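Local coordinates for D-3-phosphoglycerate dehydrogenase oxidoreductase protein (PDB 3GG9) that probably catalyses the NAD-dependent oxidation of D-3-phosphoglycerate, acting as a D-isomer specific 2-hydroxyacid dehydrogenase, at residues S2-V7 against A47-L52; L8-D13 against V31-V36; K37-L42 against T62-D67; L52-E57 against I75-R80. All coordinates share one frame; numbering follows the deposited sequence. Where two conformers were deposited one is given.

Contact 1 (S2-V7 against A47-L52); sequences SLKIAV and ADVEAL. Unlike the reference sequence in segment 2-7: Leu3 (reference Met). Unlike the reference sequence in segment 47-52: Leu52 (reference Ile).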
loop_
_atom_site.group_PDB
_atom_site.type_symbol
_atom_site.label_atom_id
_atom_site.label_comp_id
_atom_site.label_asym_id
_atom_site.label_seq_id
_atom_site.Cartn_x
_atom_site.Cartn_y
_atom_site.Cartn_z
ATOM N N SER A 2 32.109 -25.914 -17.881
ATOM C CA SER A 2 32.248 -24.524 -17.397
ATOM C C SER A 2 31.897 -23.520 -18.508
ATOM O O SER A 2 32.676 -23.304 -19.433
ATOM C CB SER A 2 33.665 -24.299 -16.874
ATOM O OG SER A 2 33.842 -22.967 -16.442
ATOM N N LEU A 3 30.717 -22.913 -18.385
ATOM C CA LEU A 3 30.176 -21.988 -19.372
ATOM C C LEU A 3 30.417 -20.538 -18.990
ATOM O O LEU A 3 30.567 -20.194 -17.808
ATOM C CB LEU A 3 28.661 -22.216 -19.560
ATOM C CG LEU A 3 28.134 -23.597 -19.990
ATOM C CD1 LEU A 3 26.619 -23.633 -20.007
ATOM C CD2 LEU A 3 28.657 -24.006 -21.356
ATOM N N LYS A 4 30.462 -19.694 -20.013
ATOM C CA LYS A 4 30.400 -18.252 -19.862
ATOM C C LYS A 4 28.896 -17.926 -19.844
ATOM O O LYS A 4 28.177 -18.190 -20.829
ATOM C CB LYS A 4 31.105 -17.605 -21.051
ATOM C CG LYS A 4 31.928 -16.371 -20.734
ATOM C CD LYS A 4 31.198 -15.093 -21.119
ATOM C CE LYS A 4 32.056 -13.863 -20.863
ATOM N NZ LYS A 4 31.229 -12.626 -20.873
ATOM N N ILE A 5 28.418 -17.402 -18.709
ATOM C CA ILE A 5 26.992 -17.131 -18.490
ATOM C C ILE A 5 26.759 -15.639 -18.289
ATOM O O ILE A 5 27.541 -14.970 -17.609
ATOM C CB ILE A 5 26.444 -17.938 -17.278
ATOM C CG1 ILE A 5 26.553 -19.429 -17.558
ATOM C CG2 ILE A 5 24.993 -17.525 -16.906
ATOM C CD1 ILE A 5 26.244 -20.317 -16.382
ATOM N N ALA A 6 25.716 -15.108 -18.929
ATOM C CA ALA A 6 25.293 -13.744 -18.684
ATOM C C ALA A 6 23.835 -13.689 -18.240
ATOM O O ALA A 6 22.985 -14.411 -18.769
ATOM C CB ALA A 6 25.504 -12.883 -19.902
ATOM N N VAL A 7 23.580 -12.831 -17.250
ATOM C CA VAL A 7 22.238 -12.517 -16.790
ATOM C C VAL A 7 21.985 -11.056 -17.164
ATOM O O VAL A 7 22.754 -10.168 -16.790
ATOM C CB VAL A 7 22.090 -12.632 -15.251
ATOM C CG1 VAL A 7 20.632 -12.407 -14.855
ATOM C CG2 VAL A 7 22.600 -13.984 -14.715
ATOM N N ALA A 47 28.733 -11.222 -26.604
ATOM C CA ALA A 47 29.428 -11.900 -27.708
ATOM C C ALA A 47 30.043 -13.252 -27.345
ATOM O O ALA A 47 29.990 -14.193 -28.143
ATOM C CB ALA A 47 30.479 -10.971 -28.325
ATOM N N ASP A 48 30.596 -13.357 -26.141
ATOM C CA ASP A 48 31.275 -14.584 -25.717
ATOM C C ASP A 48 30.420 -15.556 -24.912
ATOM O O ASP A 48 30.913 -16.617 -24.519
ATOM C CB ASP A 48 32.521 -14.249 -24.891
ATOM C CG ASP A 48 33.536 -13.422 -25.663
ATOM O OD1 ASP A 48 33.765 -13.710 -26.864
ATOM O OD2 ASP A 48 34.111 -12.489 -25.058
ATOM N N VAL A 49 29.160 -15.224 -24.644
ATOM C CA VAL A 49 28.404 -16.073 -23.716
ATOM C C VAL A 49 27.810 -17.291 -24.387
ATOM O O VAL A 49 27.307 -17.224 -25.498
ATOM C CB VAL A 49 27.366 -15.289 -22.811
ATOM C CG1 VAL A 49 27.673 -13.798 -22.788
ATOM C CG2 VAL A 49 25.916 -15.563 -23.184
ATOM N N GLU A 50 27.890 -18.416 -23.697
ATOM C CA GLU A 50 27.312 -19.637 -24.177
ATOM C C GLU A 50 25.932 -19.840 -23.571
ATOM O O GLU A 50 25.094 -20.535 -24.154
ATOM C CB GLU A 50 28.228 -20.807 -23.825
ATOM C CG GLU A 50 29.676 -20.603 -24.273
ATOM C CD GLU A 50 30.648 -21.414 -23.449
ATOM O OE1 GLU A 50 30.727 -22.644 -23.661
ATOM O OE2 GLU A 50 31.329 -20.822 -22.585
ATOM N N ALA A 51 25.692 -19.249 -22.399
ATOM C CA ALA A 51 24.376 -19.364 -21.745
ATOM C C ALA A 51 23.847 -18.022 -21.291
ATOM O O ALA A 51 24.538 -17.256 -20.628
ATOM C CB ALA A 51 24.400 -20.365 -20.584
ATOM N N LEU A 52 22.601 -17.746 -21.646
ATOM C CA LEU A 52 22.010 -16.454 -21.364
ATOM C C LEU A 52 20.828 -16.691 -20.447
ATOM O O LEU A 52 19.969 -17.506 -20.753
ATOM C CB LEU A 52 21.556 -15.812 -22.675
ATOM C CG LEU A 52 21.395 -14.311 -22.839
ATOM C CD1 LEU A 52 22.598 -13.530 -22.337
ATOM C CD2 LEU A 52 21.164 -14.050 -24.306
#

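Contact 2 (L8-D13 against V31-V36); sequences LDDYQD and VFNNTV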
loop_
_atom_site.group_PDB
_atom_site.type_symbol
_atom_site.label_atom_id
_atom_site.label_comp_id
_atom_site.label_asym_id
_atom_site.label_seq_id
_atom_site.Cartn_x
_atom_site.Cartn_y
_atom_site.Cartn_z
ATOM N N LEU A 8 20.897 -10.817 -17.884
ATOM C CA LEU A 8 20.583 -9.482 -18.385
ATOM C C LEU A 8 19.590 -8.738 -17.484
ATOM O O LEU A 8 18.816 -9.367 -16.764
ATOM C CB LEU A 8 19.972 -9.633 -19.779
ATOM C CG LEU A 8 20.878 -10.185 -20.889
ATOM C CD1 LEU A 8 20.141 -10.103 -22.204
ATOM C CD2 LEU A 8 22.185 -9.377 -20.964
ATOM N N ASP A 9 19.622 -7.403 -17.544
ATOM C CA ASP A 9 18.545 -6.510 -17.051
ATOM C C ASP A 9 18.239 -6.574 -15.549
ATOM O O ASP A 9 17.081 -6.500 -15.154
ATOM C CB ASP A 9 17.242 -6.741 -17.823
ATOM C CG ASP A 9 17.441 -6.797 -19.320
ATOM O OD1 ASP A 9 18.040 -5.862 -19.875
ATOM O OD2 ASP A 9 16.973 -7.776 -19.940
ATOM N N ASP A 10 19.271 -6.708 -14.726
ATOM C CA ASP A 10 19.083 -6.814 -13.266
ATOM C C ASP A 10 19.392 -5.470 -12.602
ATOM O O ASP A 10 20.501 -5.256 -12.087
ATOM C CB ASP A 10 19.966 -7.937 -12.718
ATOM C CG ASP A 10 19.884 -8.082 -11.194
ATOM O OD1 ASP A 10 18.900 -7.628 -10.563
ATOM O OD2 ASP A 10 20.839 -8.659 -10.628
ATOM N N TYR A 11 18.391 -4.584 -12.590
ATOM C CA TYR A 11 18.606 -3.154 -12.312
ATOM C C TYR A 11 19.163 -2.895 -10.922
ATOM O O TYR A 11 20.001 -2.026 -10.755
ATOM C CB TYR A 11 17.336 -2.305 -12.578
ATOM C CG TYR A 11 16.739 -2.574 -13.938
ATOM C CD1 TYR A 11 17.255 -1.972 -15.076
ATOM C CD2 TYR A 11 15.654 -3.438 -14.088
ATOM C CE1 TYR A 11 16.725 -2.234 -16.319
ATOM C CE2 TYR A 11 15.108 -3.705 -15.323
ATOM C CZ TYR A 11 15.653 -3.092 -16.444
ATOM O OH TYR A 11 15.139 -3.364 -17.684
ATOM N N GLN A 12 18.724 -3.681 -9.942
ATOM C CA GLN A 12 19.132 -3.490 -8.554
ATOM C C GLN A 12 20.224 -4.457 -8.100
ATOM O O GLN A 12 20.479 -4.558 -6.896
ATOM C CB GLN A 12 17.920 -3.634 -7.629
ATOM C CG GLN A 12 17.002 -2.464 -7.709
ATOM C CD GLN A 12 15.700 -2.637 -6.943
ATOM O OE1 GLN A 12 14.749 -3.247 -7.441
ATOM N NE2 GLN A 12 15.626 -2.027 -5.749
ATOM N N ASP A 13 20.819 -5.183 -9.053
ATOM C CA ASP A 13 21.959 -6.078 -8.812
ATOM C C ASP A 13 21.593 -7.088 -7.731
ATOM O O ASP A 13 22.350 -7.316 -6.803
ATOM C CB ASP A 13 23.196 -5.262 -8.403
ATOM C CG ASP A 13 24.496 -5.976 -8.672
ATOM O OD1 ASP A 13 24.523 -6.916 -9.510
ATOM O OD2 ASP A 13 25.496 -5.570 -8.036
ATOM N N VAL A 31 26.582 -10.407 -14.505
ATOM C CA VAL A 31 25.235 -9.877 -14.368
ATOM C C VAL A 31 25.280 -8.426 -14.823
ATOM O O VAL A 31 26.094 -7.644 -14.333
ATOM C CB VAL A 31 24.725 -9.947 -12.917
ATOM C CG1 VAL A 31 23.286 -9.431 -12.836
ATOM C CG2 VAL A 31 24.825 -11.381 -12.341
ATOM N N PHE A 32 24.413 -8.069 -15.759
ATOM C CA PHE A 32 24.322 -6.672 -16.187
ATOM C C PHE A 32 23.204 -5.988 -15.421
ATOM O O PHE A 32 22.185 -6.623 -15.105
ATOM C CB PHE A 32 24.098 -6.594 -17.704
ATOM C CG PHE A 32 25.262 -7.113 -18.497
ATOM C CD1 PHE A 32 25.282 -8.430 -18.952
ATOM C CD2 PHE A 32 26.363 -6.293 -18.747
ATOM C CE1 PHE A 32 26.373 -8.925 -19.661
ATOM C CE2 PHE A 32 27.465 -6.774 -19.460
ATOM C CZ PHE A 32 27.470 -8.088 -19.916
ATOM N N ASN A 33 23.407 -4.708 -15.115
ATOM C CA ASN A 33 22.480 -3.938 -14.289
ATOM C C ASN A 33 21.697 -2.861 -15.053
ATOM O O ASN A 33 20.994 -2.042 -14.460
ATOM C CB ASN A 33 23.205 -3.319 -13.083
ATOM C CG ASN A 33 23.982 -4.340 -12.278
ATOM O OD1 ASN A 33 25.136 -4.116 -11.931
ATOM N ND2 ASN A 33 23.351 -5.466 -11.973
ATOM N N ASN A 34 21.847 -2.847 -16.371
ATOM C CA ASN A 34 21.030 -1.983 -17.201
ATOM C C ASN A 34 20.663 -2.681 -18.491
ATOM O O ASN A 34 21.150 -3.778 -18.771
ATOM C CB ASN A 34 21.698 -0.624 -17.447
ATOM C CG ASN A 34 23.101 -0.740 -18.011
ATOM O OD1 ASN A 34 23.378 -1.578 -18.861
ATOM N ND2 ASN A 34 23.995 0.128 -17.542
ATOM N N THR A 35 19.792 -2.044 -19.262
ATOM C CA THR A 35 19.237 -2.647 -20.462
ATOM C C THR A 35 19.833 -1.948 -21.666
ATOM O O THR A 35 19.998 -0.732 -21.665
ATOM C CB THR A 35 17.693 -2.517 -20.488
ATOM O OG1 THR A 35 17.166 -3.156 -19.327
ATOM C CG2 THR A 35 17.084 -3.197 -21.713
ATOM N N VAL A 36 20.172 -2.747 -22.669
ATOM C CA VAL A 36 20.682 -2.253 -23.928
ATOM C C VAL A 36 19.734 -2.748 -25.010
ATOM O O VAL A 36 19.426 -3.951 -25.100
ATOM C CB VAL A 36 22.153 -2.720 -24.139
ATOM C CG1 VAL A 36 22.495 -2.829 -25.592
ATOM C CG2 VAL A 36 23.108 -1.779 -23.430
HETATM O O HOH W 1 19.615 -5.902 -22.222
HETATM O O HOH W 2 21.145 -6.344 -19.712
HETATM O O HOH W 3 27.138 -7.840 -11.190
#

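Contact 3 (K37-L42 against T62-D67); sequences KGVGQL and TRQLLD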
loop_
_atom_site.group_PDB
_atom_site.type_symbol
_atom_site.label_atom_id
_atom_site.label_comp_id
_atom_site.label_asym_id
_atom_site.label_seq_id
_atom_site.Cartn_x
_atom_site.Cartn_y
_atom_site.Cartn_z
ATOM N N LYS A 37 19.232 -1.797 -25.792
ATOM C CA LYS A 37 18.336 -2.140 -26.880
ATOM C C LYS A 37 19.005 -1.884 -28.226
ATOM O O LYS A 37 19.915 -1.037 -28.362
ATOM C CB LYS A 37 16.985 -1.422 -26.748
ATOM C CG LYS A 37 16.289 -1.685 -25.411
ATOM C CD LYS A 37 14.842 -2.118 -25.585
ATOM C CE LYS A 37 14.283 -2.680 -24.280
ATOM N NZ LYS A 37 12.918 -3.255 -24.445
ATOM N N GLY A 38 18.580 -2.650 -29.221
ATOM C CA GLY A 38 19.214 -2.566 -30.523
ATOM C C GLY A 38 20.217 -3.683 -30.647
ATOM O O GLY A 38 21.026 -3.911 -29.747
ATOM N N VAL A 39 20.157 -4.365 -31.779
ATOM C CA VAL A 39 20.870 -5.613 -32.006
ATOM C C VAL A 39 22.385 -5.479 -31.825
ATOM O O VAL A 39 22.999 -6.290 -31.131
ATOM C CB VAL A 39 20.512 -6.189 -33.399
ATOM C CG1 VAL A 39 21.117 -7.548 -33.588
ATOM C CG2 VAL A 39 19.003 -6.282 -33.562
ATOM N N GLY A 40 22.960 -4.435 -32.423
ATOM C CA GLY A 40 24.409 -4.196 -32.415
ATOM C C GLY A 40 25.055 -4.164 -31.043
ATOM O O GLY A 40 25.927 -4.979 -30.747
ATOM N N GLN A 41 24.606 -3.227 -30.210
ATOM C CA GLN A 41 25.125 -3.024 -28.853
ATOM C C GLN A 41 24.922 -4.238 -27.939
ATOM O O GLN A 41 25.786 -4.557 -27.115
ATOM C CB GLN A 41 24.452 -1.809 -28.211
ATOM C CG GLN A 41 24.894 -0.442 -28.704
ATOM C CD GLN A 41 24.143 0.704 -28.013
ATOM O OE1 GLN A 41 24.611 1.844 -28.001
ATOM N NE2 GLN A 41 22.973 0.401 -27.437
ATOM N N LEU A 42 23.779 -4.904 -28.089
ATOM C CA LEU A 42 23.454 -6.070 -27.274
ATOM C C LEU A 42 24.297 -7.282 -27.659
ATOM O O LEU A 42 24.780 -8.003 -26.781
ATOM C CB LEU A 42 21.954 -6.394 -27.341
ATOM C CG LEU A 42 21.416 -7.526 -26.459
ATOM C CD1 LEU A 42 21.785 -7.303 -24.992
ATOM C CD2 LEU A 42 19.911 -7.662 -26.629
ATOM N N THR A 62 15.488 -11.823 -30.869
ATOM C CA THR A 62 15.106 -11.836 -32.280
ATOM C C THR A 62 16.051 -12.729 -33.103
ATOM O O THR A 62 17.168 -13.028 -32.663
ATOM C CB THR A 62 15.160 -10.407 -32.855
ATOM O OG1 THR A 62 16.508 -9.928 -32.808
ATOM C CG2 THR A 62 14.254 -9.436 -32.066
ATOM N N ARG A 63 15.604 -13.136 -34.295
ATOM C CA ARG A 63 16.467 -13.802 -35.289
ATOM C C ARG A 63 17.706 -12.964 -35.612
ATOM O O ARG A 63 18.808 -13.511 -35.730
ATOM C CB ARG A 63 15.692 -14.110 -36.582
ATOM C CG ARG A 63 16.456 -15.007 -37.580
ATOM C CD ARG A 63 15.619 -15.412 -38.802
ATOM N NE ARG A 63 14.608 -16.430 -38.503
ATOM C CZ ARG A 63 14.819 -17.748 -38.508
ATOM N NH1 ARG A 63 13.817 -18.570 -38.220
ATOM N NH2 ARG A 63 16.018 -18.255 -38.790
ATOM N N GLN A 64 17.519 -11.647 -35.731
ATOM C CA GLN A 64 18.618 -10.736 -36.050
ATOM C C GLN A 64 19.679 -10.690 -34.947
ATOM O O GLN A 64 20.861 -10.457 -35.226
ATOM C CB GLN A 64 18.110 -9.326 -36.411
ATOM C CG GLN A 64 16.638 -9.029 -36.080
ATOM C CD GLN A 64 15.652 -9.653 -37.065
ATOM O OE1 GLN A 64 14.684 -10.301 -36.661
ATOM N NE2 GLN A 64 15.903 -9.470 -38.358
ATOM N N LEU A 65 19.257 -10.920 -33.707
ATOM C CA LEU A 65 20.188 -11.020 -32.602
ATOM C C LEU A 65 20.919 -12.353 -32.670
ATOM O O LEU A 65 22.144 -12.386 -32.575
ATOM C CB LEU A 65 19.473 -10.845 -31.258
ATOM C CG LEU A 65 20.359 -10.969 -30.014
ATOM C CD1 LEU A 65 21.367 -9.810 -29.923
ATOM C CD2 LEU A 65 19.478 -11.089 -28.761
ATOM N N LEU A 66 20.167 -13.439 -32.866
ATOM C CA LEU A 66 20.748 -14.783 -32.941
ATOM C C LEU A 66 21.770 -14.947 -34.080
ATOM O O LEU A 66 22.728 -15.717 -33.951
ATOM C CB LEU A 66 19.652 -15.841 -33.026
ATOM C CG LEU A 66 18.753 -15.912 -31.786
ATOM C CD1 LEU A 66 17.445 -16.596 -32.108
ATOM C CD2 LEU A 66 19.451 -16.602 -30.605
ATOM N N ASP A 67 21.552 -14.214 -35.178
ATOM C CA ASP A 67 22.497 -14.124 -36.304
ATOM C C ASP A 67 23.851 -13.576 -35.876
ATOM O O ASP A 67 24.877 -13.929 -36.455
ATOM C CB ASP A 67 21.946 -13.207 -37.405
ATOM C CG ASP A 67 20.781 -13.819 -38.163
ATOM O OD1 ASP A 67 20.042 -13.045 -38.814
ATOM O OD2 ASP A 67 20.592 -15.054 -38.112
#

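Contact 4 (L52-E57 against I75-R80); sequences LVLIRE and ISQTGR. Unlike the reference sequence in segment 52-57: Leu52 (reference Ile). With SO4 (sulfate ion), chain E.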
loop_
_atom_site.group_PDB
_atom_site.type_symbol
_atom_site.label_atom_id
_atom_site.label_comp_id
_atom_site.label_asym_id
_atom_site.label_seq_id
_atom_site.Cartn_x
_atom_site.Cartn_y
_atom_site.Cartn_z
ATOM N N LEU A 52 22.601 -17.746 -21.646
ATOM C CA LEU A 52 22.010 -16.454 -21.364
ATOM C C LEU A 52 20.828 -16.691 -20.447
ATOM O O LEU A 52 19.969 -17.506 -20.753
ATOM C CB LEU A 52 21.556 -15.812 -22.675
ATOM C CG LEU A 52 21.395 -14.311 -22.839
ATOM C CD1 LEU A 52 22.598 -13.530 -22.337
ATOM C CD2 LEU A 52 21.164 -14.050 -24.306
ATOM N N VAL A 53 20.811 -15.998 -19.310
ATOM C CA VAL A 53 19.658 -16.012 -18.426
ATOM C C VAL A 53 18.856 -14.720 -18.619
ATOM O O VAL A 53 19.387 -13.610 -18.473
ATOM C CB VAL A 53 20.042 -16.197 -16.944
ATOM C CG1 VAL A 53 18.773 -16.202 -16.044
ATOM C CG2 VAL A 53 20.836 -17.497 -16.775
ATOM N N LEU A 54 17.583 -14.892 -18.966
ATOM C CA LEU A 54 16.672 -13.771 -19.176
ATOM C C LEU A 54 15.732 -13.614 -17.983
ATOM O O LEU A 54 15.222 -14.605 -17.443
ATOM C CB LEU A 54 15.852 -13.970 -20.455
ATOM C CG LEU A 54 16.589 -14.063 -21.800
ATOM C CD1 LEU A 54 15.600 -14.204 -22.952
ATOM C CD2 LEU A 54 17.466 -12.835 -22.022
ATOM N N ILE A 55 15.520 -12.363 -17.588
ATOM C CA ILE A 55 14.581 -11.994 -16.534
ATOM C C ILE A 55 13.249 -11.640 -17.170
ATOM O O ILE A 55 13.082 -10.561 -17.739
ATOM C CB ILE A 55 15.110 -10.839 -15.652
ATOM C CG1 ILE A 55 16.518 -11.155 -15.134
ATOM C CG2 ILE A 55 14.117 -10.521 -14.507
ATOM C CD1 ILE A 55 17.101 -10.112 -14.183
ATOM N N ARG A 56 12.324 -12.588 -17.076
ATOM C CA ARG A 56 10.988 -12.437 -17.630
ATOM C C ARG A 56 11.004 -11.913 -19.070
ATOM O O ARG A 56 11.720 -12.448 -19.909
ATOM C CB ARG A 56 10.107 -11.615 -16.675
ATOM C CG ARG A 56 9.868 -12.350 -15.348
ATOM C CD ARG A 56 9.279 -13.742 -15.576
ATOM N NE ARG A 56 8.080 -13.706 -16.419
ATOM C CZ ARG A 56 7.909 -14.395 -17.549
ATOM N NH1 ARG A 56 6.781 -14.266 -18.231
ATOM N NH2 ARG A 56 8.851 -15.214 -17.997
ATOM N N GLU A 57 10.253 -10.856 -19.361
ATOM C CA GLU A 57 10.235 -10.315 -20.726
ATOM C C GLU A 57 11.059 -9.045 -20.919
ATOM O O GLU A 57 10.793 -8.270 -21.842
ATOM C CB GLU A 57 8.793 -10.079 -21.191
ATOM C CG GLU A 57 7.896 -11.316 -21.121
ATOM C CD GLU A 57 7.022 -11.483 -22.370
ATOM O OE1 GLU A 57 6.605 -12.630 -22.662
ATOM O OE2 GLU A 57 6.764 -10.476 -23.069
ATOM N N ILE A 75 19.462 -20.515 -23.899
ATOM C CA ILE A 75 18.742 -19.419 -23.267
ATOM C C ILE A 75 17.917 -20.033 -22.148
ATOM O O ILE A 75 17.122 -20.961 -22.382
ATOM C CB ILE A 75 17.834 -18.677 -24.254
ATOM C CG1 ILE A 75 18.679 -17.978 -25.320
ATOM C CG2 ILE A 75 16.966 -17.615 -23.526
ATOM C CD1 ILE A 75 17.893 -17.683 -26.586
ATOM N N SER A 76 18.140 -19.551 -20.927
ATOM C CA SER A 76 17.364 -20.021 -19.784
ATOM C C SER A 76 16.426 -18.921 -19.296
ATOM O O SER A 76 16.871 -17.881 -18.825
ATOM C CB SER A 76 18.274 -20.497 -18.640
ATOM O OG SER A 76 17.491 -21.233 -17.711
ATOM N N GLN A 77 15.128 -19.184 -19.425
ATOM C CA GLN A 77 14.069 -18.237 -19.132
ATOM C C GLN A 77 13.584 -18.403 -17.710
ATOM O O GLN A 77 13.206 -19.519 -17.302
ATOM C CB GLN A 77 12.888 -18.487 -20.075
ATOM C CG GLN A 77 11.758 -17.507 -19.944
ATOM C CD GLN A 77 12.245 -16.103 -20.162
ATOM O OE1 GLN A 77 12.807 -15.784 -21.197
ATOM N NE2 GLN A 77 12.073 -15.265 -19.163
ATOM N N THR A 78 13.580 -17.291 -16.970
ATOM C CA THR A 78 12.919 -17.233 -15.668
ATOM C C THR A 78 11.413 -17.170 -15.942
ATOM O O THR A 78 10.965 -16.365 -16.754
ATOM C CB THR A 78 13.389 -16.003 -14.810
ATOM O OG1 THR A 78 13.225 -14.795 -15.561
ATOM C CG2 THR A 78 14.844 -16.148 -14.340
ATOM N N GLY A 79 10.645 -18.053 -15.312
ATOM C CA GLY A 79 9.222 -18.150 -15.582
ATOM C C GLY A 79 8.909 -18.817 -16.914
ATOM O O GLY A 79 9.779 -19.441 -17.526
ATOM N N ARG A 80 7.662 -18.671 -17.363
ATOM C CA ARG A 80 7.144 -19.376 -18.545
ATOM C C ARG A 80 7.655 -18.829 -19.890
ATOM O O ARG A 80 7.974 -17.646 -20.026
ATOM C CB ARG A 80 5.602 -19.388 -18.524
ATOM C CG ARG A 80 4.942 -18.043 -18.870
ATOM C CD ARG A 80 3.512 -17.929 -18.319
ATOM N NE ARG A 80 2.493 -18.424 -19.251
ATOM C CZ ARG A 80 1.938 -17.704 -20.229
ATOM N NH1 ARG A 80 1.017 -18.253 -21.013
ATOM N NH2 ARG A 80 2.299 -16.439 -20.433
HETATM S S SO4 E . 5.459 -16.143 -15.107
HETATM O O1 SO4 E . 6.606 -15.355 -14.707
HETATM O O2 SO4 E . 5.897 -17.386 -15.713
HETATM O O3 SO4 E . 4.656 -16.446 -13.929
HETATM O O4 SO4 E . 4.678 -15.349 -16.056
#

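Contact 1 (S2-V7 against A47-L52)
Glu50 turns its side chain along the incoming end of segment 2-7, and its carboxylate meets that backbone. With CG anti to the carbonyl carbon and the chain extended beyond it, OE2 reaches Lys4 N at 2.9 Å, the amide approaching from above the carboxylate plane. The other oxygen, OE1, lies 3.4 Å from Leu3 CD2, the two side chains crossing obliquely, and has a weak, long ion pair with Lys73. Lys4 O is gripped by two amides, Glu50 N and Ala51 N, both in the carbonyl plane; the second bond is the straighter, with an N-H...O angle of 162°. Beyond it Ala6 N donates to Ala51 O at 3.0 Å, nearly along the C=O axis, which carries the pairing on as parallel strands. The Lys4 chain, bent at chi2 (-102°), lays its CB, CG and CD over the carbonyl of Asp48. On one face of the sheet Ala6 CB touches two methyls, Val49 CG1 at 3.7 Å and Leu52 CD1 at 3.8 Å. On the other, Ala51 CB meets Ile5 CG1 and Leu3 CD1. Helix 306-324 packs on Leu3 there through Ile320 and Leu324, and Leu24 and His27 pack on Ile5. Strand 4-7 lies between strand 28-31, to which Ile5 and Val7 are hydrogen-bonded, and strand 51-54, which strand 74-77 flanks in turn.

Contact 2 (L8-D13 against V31-V36)
The loops that leave two neighbouring parallel strands, 4-7 and 28-31, meet here at the C-terminal ends of the strands of the five-stranded parallel sheet. Asp10 N donates to Phe32 O at 2.9 Å, in the carbonyl plane, so a single backbone bond ties the loops just past the strands. A type I turn from Asp10 to Asp13 folds segment 8-13 over Asn33. The amide nitrogen of Asn33 has two acceptors: ND2 reaches Asp10 O at 2.9 Å, close to its own amide plane, and Asp13 OD1 at 3.1 Å, from above the carboxylate plane. Since Asp10 O also accepts from Asp13 N, the turn is closed from within and clamped from outside by one side chain; Asp13 OD2 forms a salt bridge with Arg16. At the other end Thr35 OG1, beside its own backbone N (chi1 -59°), donates to Asp9 OD1 at 2.9 Å from above the carboxylate plane, while Asp9 OD2 is hydrogen-bonded to Thr59 OG1. Tyr11 OH lies 2.6 Å from Thr35 OG1, at the edge of the tyrosine ring, and Asp9 O sits over one face of that ring. One water accepts from Asp9 N and lies 2.7 Å from Asn34 O. Leu8 and Phe32 run side by side, Leu8 CD2 being 3.8 Å from Phe32 CD1. Tyr11 also packs edge-to-face on Trp138 of the second subunit, placing its loop at the dimer interface. In an open parallel alpha/beta sheet the loops leaving the C-terminal strand ends gather on one side, and here two are joined by polar side chains.

Contact 3 (K37-L42 against T62-D67)
Three kinds of interaction describe this pairing of helix 39-45 with the short helix 63-66: apolar packing between the helices, contact of a methyl with backbone, and capping of the second helix. The apolar part rests on Leu65. Its CG stands anti to the backbone N (chi1 178°), and both methyls extend toward the first helix. Leu65 CD2 meets Leu42 CD2 at 4.1 Å, and CD1 lies equally far from Leu42 CG, so the two leucines touch through their branched ends, crossing at about a right angle. Leu42 shares the same first torsion, with CG likewise anti to its N. Val39 adds a looser flank, its CG1 being 4.3 Å from Leu65 CD1.

The closest approach is of the second kind: Val39 CG1, anti to its own backbone N, presses on the backbone of the other helix, 3.3 Å from Gln64 O and 3.7 Å from Leu65 CA. Val39 and Leu65 also give the shortest CA-CA distance across the pair, 5.5 Å.

No polar bond crosses between the segments. Thr62, the N-cap of the second helix, accepts from Leu65 N through OG1 at 3.1 Å, which helps to hold the first turn. Gly38 holds the N-cap position of the other helix. The charged side chains Arg63 and Asp67 form salt bridges outside the contact, with Asp96 and Lys97.

With 206 Å² buried and no hydrogen bond between the segments, the helices meet by van der Waals contact, and direction-specific polar bonds serve other partners instead.

Contact 4 (L52-E57 against I75-R80)
Arg56 has CG anti to the carbonyl carbon and bends at chi2 (-55°) and chi3 (-53°), which folds its guanidinium back across residues 78-80. Arg56 NH2 donates to Thr78 O at 2.7 Å, in the guanidinium plane, and to Arg80 O at 3.3 Å. Gln77, with CG anti to its backbone N and a bend at chi2 (57°), brings NE2 to the same Thr78 O at 2.9 Å, on a lone pair, and to Arg56 O from above the carbonyl plane. Thr78 OG1 takes the crowded position between N and the carbonyl carbon; it accepts from Arg56 N and donates at 2.8 Å to Leu54 O, on a lone pair, and Thr78 N donates to that oxygen too. These bonds lie at and just past the C-terminal strand ends of a beta-alpha-beta unit: strand 51-54, helix 63-66, strand 74-77. Within it Ser76 N binds Leu52 O at 2.7 Å, and Leu54 N binds Ser76 O. Leu54 CD1 packs on Ile75 CG2 at 3.7 Å; helix 306-324 packs on Val53 and Ser76. A sulfate, probably from the crystallisation liquor, lies over one guanidinium face, its O1 2.8 Å from Arg56 NE; O2 accepts from Arg80 N, and Arg224 and Tyr312 also bind it.

In the fold
Contacts 1 and 4 are the buried pair: they share Leu52 and use the two edges of strand 51-54, joining it to strands 4-7 and 74-77 by backbone hydrogen bonds and apolar faces. Contacts 2 and 3 are only partly buried. Contact 2 joins the loops that follow strands 4-7 and 28-31, on the other side of strand 4-7 from contact 1, and there side-chain carboxylates, hydroxyls and water replace regular pairing. Contact 3 has no bond across it, only apolar side chains packed against each other and against backbone; Val36 packs on Gln41 and Leu42, linking contacts 2 and 3. Toward the C-terminal strand ends, contacts 2 and 4 both become polar, but a sulfate is bound in contact 4 alone.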